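Local coordinates for hypothetical protein ST1511 (Sulfolobus tokodaii, PDB 2EKM) that is of unestablished function but belongs to the adenosine-specific kinase family and may act on adenosine or an adenine nucleotide, at residues V7-E11 with Q73-I78. Residues are numbered along the deposited sequence; the frame is centred on the assembly and turned at random.
Sequences VIRVE and QTALKI
The bend of K77 at chi3 (63°) turns its ammonium group back toward the strand, while I8, with CG2 anti to the backbone N, lays that methyl against the root of the same lysine. NZ of K77 then reaches O of R9 at 2.7 Å, and the C=O...N angle of 166° puts the donor nearly in line with the carbonyl. One residue earlier on the strand, CG2 of I8 sits 3.7 Å from CB of K77, and CD1 of I8 lies 3.4 Å from O of K77, so one branch packs on the lysine stem and the other covers the helix backbone. With an alanine in place of I8, the lysine stem would probably lose its packing partner and the K77 carbonyl, to which R128 makes a weak hydrogen bond, its cover. Deeper in, V10 and T74 meet at about a right angle, with CG1 of V10 4.0 Å from CG2 of T74. The hydroxyl of T74 is held by Y87, whose OH also bonds the carbonyl of E11, and by a water that accepts from N of E11 and NZ of K77; the lysine thus gives two bonds. At the exposed margin, E11 and Q73 interact through solvent: OE1 of E11 and NE2 of Q73 are 4.0 Å apart, carboxylate and amide planes are not far from parallel, and two waters span them, one through a weak bond to the amide. Strand 7-10 and helix 73-78 run antiparallel, at 175°, with axes 8.8 Å apart. Because the strand pairs with strand 117-123 while T74 touches V85 of the five-stranded sheet, the contact is characteristic of an alpha+beta fold, helix 65-78 ending between that larger antiparallel sheet and the strand outermost, within this chain, in the three-stranded one.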
loop_
_atom_site.group_PDB
_atom_site.type_symbol
_atom_site.label_atom_id
_atom_site.label_comp_id
_atom_site.label_asym_id
_atom_site.label_seq_id
_atom_site.Cartn_x
_atom_site.Cartn_y
_atom_site.Cartn_z
ATOM N N VAL A 7 -11.415 7.725 14.834
ATOM C CA VAL A 7 -11.005 6.348 15.078
ATOM C C VAL A 7 -12.249 5.488 14.910
ATOM O O VAL A 7 -13.152 5.531 15.740
ATOM C CB VAL A 7 -10.455 6.167 16.508
ATOM C CG1 VAL A 7 -10.000 4.725 16.715
ATOM C CG2 VAL A 7 -9.303 7.141 16.747
ATOM N N ILE A 8 -12.287 4.710 13.834
ATOM C CA ILE A 8 -13.434 3.861 13.531
ATOM C C ILE A 8 -13.273 2.406 13.971
ATOM O O ILE A 8 -12.323 1.731 13.574
ATOM C CB ILE A 8 -13.727 3.873 12.005
ATOM C CG1 ILE A 8 -13.933 5.313 11.526
ATOM C CG2 ILE A 8 -14.949 3.016 11.691
ATOM C CD1 ILE A 8 -15.060 6.043 12.227
ATOM N N ARG A 9 -14.212 1.931 14.785
ATOM C CA ARG A 9 -14.203 0.553 15.260
ATOM C C ARG A 9 -14.834 -0.348 14.205
ATOM O O ARG A 9 -15.979 -0.138 13.809
ATOM C CB ARG A 9 -14.989 0.428 16.571
ATOM C CG ARG A 9 -15.272 -1.017 17.002
ATOM C CD ARG A 9 -13.993 -1.827 17.203
ATOM N NE ARG A 9 -13.175 -1.296 18.293
ATOM C CZ ARG A 9 -11.925 -1.676 18.548
ATOM N NH1 ARG A 9 -11.342 -2.598 17.793
ATOM N NH2 ARG A 9 -11.255 -1.123 19.549
ATOM N N VAL A 10 -14.082 -1.346 13.753
ATOM C CA VAL A 10 -14.568 -2.277 12.741
ATOM C C VAL A 10 -15.072 -3.561 13.395
ATOM O O VAL A 10 -14.321 -4.241 14.092
ATOM C CB VAL A 10 -13.447 -2.632 11.732
ATOM C CG1 VAL A 10 -13.921 -3.729 10.780
ATOM C CG2 VAL A 10 -13.044 -1.385 10.946
ATOM N N GLU A 11 -16.343 -3.889 13.180
ATOM C CA GLU A 11 -16.900 -5.102 13.767
ATOM C C GLU A 11 -16.457 -6.334 12.985
ATOM O O GLU A 11 -16.623 -6.404 11.770
ATOM C CB GLU A 11 -18.435 -5.046 13.809
ATOM C CG GLU A 11 -19.088 -6.409 14.085
ATOM C CD GLU A 11 -20.606 -6.344 14.209
ATOM O OE1 GLU A 11 -21.237 -5.519 13.515
ATOM O OE2 GLU A 11 -21.172 -7.134 14.992
ATOM N N GLN A 73 -21.971 -1.767 6.326
ATOM C CA GLN A 73 -21.862 -1.017 7.572
ATOM C C GLN A 73 -20.460 -0.452 7.782
ATOM O O GLN A 73 -20.294 0.739 8.035
ATOM C CB GLN A 73 -22.259 -1.916 8.746
ATOM C CG GLN A 73 -23.711 -2.364 8.676
ATOM C CD GLN A 73 -23.996 -3.612 9.489
ATOM O OE1 GLN A 73 -25.106 -4.136 9.458
ATOM N NE2 GLN A 73 -22.996 -4.096 10.216
ATOM N N THR A 74 -19.454 -1.311 7.672
ATOM C CA THR A 74 -18.077 -0.880 7.847
ATOM C C THR A 74 -17.691 0.189 6.823
ATOM O O THR A 74 -17.017 1.159 7.160
ATOM C CB THR A 74 -17.118 -2.092 7.763
ATOM O OG1 THR A 74 -17.380 -2.965 8.871
ATOM C CG2 THR A 74 -15.659 -1.645 7.812
ATOM N N ALA A 75 -18.133 0.022 5.578
ATOM C CA ALA A 75 -17.832 0.995 4.528
ATOM C C ALA A 75 -18.446 2.356 4.855
ATOM O O ALA A 75 -17.844 3.401 4.598
ATOM C CB ALA A 75 -18.360 0.495 3.185
ATOM N N LEU A 76 -19.651 2.342 5.414
ATOM C CA LEU A 76 -20.331 3.579 5.783
ATOM C C LEU A 76 -19.635 4.262 6.957
ATOM O O LEU A 76 -19.512 5.484 6.994
ATOM C CB LEU A 76 -21.785 3.292 6.163
ATOM C CG LEU A 76 -22.816 3.133 5.045
ATOM C CD1 LEU A 76 -24.109 2.595 5.637
ATOM C CD2 LEU A 76 -23.060 4.480 4.362
ATOM N N LYS A 77 -19.193 3.466 7.925
ATOM C CA LYS A 77 -18.521 4.002 9.105
ATOM C C LYS A 77 -17.185 4.650 8.750
ATOM O O LYS A 77 -16.815 5.675 9.318
ATOM C CB LYS A 77 -18.333 2.889 10.133
ATOM C CG LYS A 77 -19.658 2.368 10.673
ATOM C CD LYS A 77 -19.521 1.022 11.371
ATOM C CE LYS A 77 -18.630 1.099 12.592
ATOM N NZ LYS A 77 -18.663 -0.185 13.351
ATOM N N ILE A 78 -16.456 4.050 7.819
ATOM C CA ILE A 78 -15.190 4.628 7.398
ATOM C C ILE A 78 -15.559 5.876 6.595
ATOM O O ILE A 78 -14.963 6.939 6.768
ATOM C CB ILE A 78 -14.392 3.644 6.527
ATOM C CG1 ILE A 78 -13.967 2.439 7.374
ATOM C CG2 ILE A 78 -13.172 4.346 5.922
ATOM C CD1 ILE A 78 -13.243 1.344 6.586
HETATM O O HOH W 1 -18.234 -2.359 11.566
HETATM O O HOH W 2 -20.949 -3.605 11.725
HETATM O O HOH W 3 -24.227 -5.647 12.588
#